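Local coordinates for putative decarboxylase involved in desferrioxamine biosynthesis (Erwinia amylovora, PDB 5O5C), which probably decarboxylates lysine with the help of pyridoxal 5'-phosphate, a step in making the siderophore desferrioxamine, at residues A36-R39 and Q40-Q43. Numbering follows the deposited sequence.
Sequences AWAR and QTEQ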
loop_
_atom_site.group_PDB
_atom_site.type_symbol
_atom_site.label_atom_id
_atom_site.label_comp_id
_atom_site.label_asym_id
_atom_site.label_seq_id
_atom_site.Cartn_x
_atom_site.Cartn_y
_atom_site.Cartn_z
ATOM N N ALA B 36 -9.909 -27.860 5.147
ATOM C CA ALA B 36 -9.279 -27.163 6.260
ATOM C C ALA B 36 -9.492 -25.618 6.139
ATOM O O ALA B 36 -9.680 -24.957 7.097
ATOM C CB ALA B 36 -7.812 -27.515 6.350
ATOM N N TRP B 37 -9.524 -25.082 4.931
ATOM C CA TRP B 37 -9.836 -23.681 4.756
ATOM C C TRP B 37 -11.253 -23.381 5.248
ATOM O O TRP B 37 -11.434 -22.411 6.008
ATOM C CB TRP B 37 -9.657 -23.277 3.293
ATOM C CG TRP B 37 -10.073 -21.913 2.962
ATOM C CD1 TRP B 37 -9.714 -20.768 3.609
ATOM C CD2 TRP B 37 -10.927 -21.517 1.888
ATOM N NE1 TRP B 37 -10.285 -19.680 2.997
ATOM C CE2 TRP B 37 -11.045 -20.116 1.945
ATOM C CE3 TRP B 37 -11.612 -22.213 0.893
ATOM C CZ2 TRP B 37 -11.782 -19.404 1.037
ATOM C CZ3 TRP B 37 -12.351 -21.512 -0.003
ATOM C CH2 TRP B 37 -12.442 -20.113 0.070
ATOM N N ALA B 38 -12.249 -24.181 4.821
ATOM C CA ALA B 38 -13.651 -23.810 5.081
ATOM C C ALA B 38 -14.027 -23.942 6.560
ATOM O O ALA B 38 -14.877 -23.176 7.053
ATOM C CB ALA B 38 -14.625 -24.579 4.210
ATOM N N ARG B 39 -13.396 -24.897 7.258
ATOM C CA ARG B 39 -13.637 -25.090 8.700
ATOM C C ARG B 39 -13.001 -23.973 9.522
ATOM O O ARG B 39 -13.586 -23.507 10.511
ATOM C CB ARG B 39 -13.157 -26.473 9.171
ATOM C CG ARG B 39 -14.049 -27.582 8.604
ATOM C CD ARG B 39 -13.830 -28.943 9.249
ATOM N NE ARG B 39 -14.620 -29.970 8.554
ATOM C CZ ARG B 39 -14.147 -30.970 7.786
ATOM N NH1 ARG B 39 -12.834 -31.167 7.585
ATOM N NH2 ARG B 39 -15.012 -31.816 7.218
ATOM N N GLN B 40 -11.807 -23.547 9.100
ATOM C CA GLN B 40 -11.168 -22.377 9.728
ATOM C C GLN B 40 -12.054 -21.153 9.487
ATOM O O GLN B 40 -12.189 -20.306 10.343
ATOM C CB GLN B 40 -9.699 -22.195 9.265
ATOM C CG GLN B 40 -9.387 -21.035 8.343
ATOM C CD GLN B 40 -7.936 -20.938 7.924
ATOM O OE1 GLN B 40 -7.172 -21.864 8.063
ATOM N NE2 GLN B 40 -7.577 -19.822 7.342
ATOM N N THR B 41 -12.673 -21.070 8.323
ATOM C CA THR B 41 -13.507 -19.892 8.021
ATOM C C THR B 41 -14.780 -19.977 8.846
ATOM O O THR B 41 -15.239 -18.968 9.368
ATOM C CB THR B 41 -13.775 -19.750 6.524
ATOM O OG1 THR B 41 -14.429 -20.923 6.061
ATOM C CG2 THR B 41 -12.511 -19.599 5.771
ATOM N N GLU B 42 -15.286 -21.194 9.051
ATOM C CA GLU B 42 -16.406 -21.428 9.940
ATOM C C GLU B 42 -16.126 -21.041 11.388
ATOM O O GLU B 42 -16.967 -20.391 11.998
ATOM C CB GLU B 42 -16.930 -22.884 9.819
ATOM C CG GLU B 42 -17.754 -23.005 8.533
ATOM C CD GLU B 42 -17.931 -24.407 8.030
ATOM O OE1 GLU B 42 -17.522 -25.358 8.714
ATOM O OE2 GLU B 42 -18.509 -24.561 6.930
ATOM N N GLN B 43 -14.939 -21.371 11.901
ATOM C CA GLN B 43 -14.548 -20.946 13.241
ATOM C C GLN B 43 -14.522 -19.414 13.397
ATOM O O GLN B 43 -15.021 -18.901 14.384
ATOM C CB GLN B 43 -13.178 -21.504 13.631
ATOM C CG GLN B 43 -13.095 -23.013 13.845
ATOM C CD GLN B 43 -11.659 -23.487 14.118
ATOM O OE1 GLN B 43 -11.426 -24.291 15.030
ATOM N NE2 GLN B 43 -10.697 -22.991 13.335
#
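Trp37 and Thr41 meet one turn apart on helix 34-53, an alpha helix near the N-terminus that packs against the second subunit of the dimer. Four i to i+4 backbone bonds hold the two turns: Gln40 N to Ala36 O, Thr41 N to Trp37 O at 2.9 Å, Glu42 N to Ala38 O at 2.8 Å, and Gln43 N to Arg39 O. The apolar contact is a CH-pi interaction. Thr41 CG2 sits over the face of the Trp37 five-membered ring, 3.9 Å from its centroid and 29° off the normal. Trp37 CG lies anti to the backbone N (chi1 174°), which brings the indole alongside the next turn. Its NE1 is 3.6 Å from Thr41 CG2. Phe29 meets the indole edge-to-face, and Met48 of the second subunit also packs on it.

Arg39 NE and Glu42 OE1 stand 5.5 Å apart, their charged atoms not in contact, so any attraction is probably modest. Gln40 is buried, and its amide reaches across the subunit interface. Its NE2 lies near the indole plane, at the ring edge, and donates to Leu116 O of the second subunit. Ala38 O accepts two bonds from the same face of its carbonyl plane. Besides Glu42 N, it takes the Thr41 hydroxyl, an i to i-3 side-chain bond familiar for threonine in helices. OG1 lies a short 2.5 Å from Ala38 O, above the carbonyl plane, at a C=O...OG1 angle of 106°.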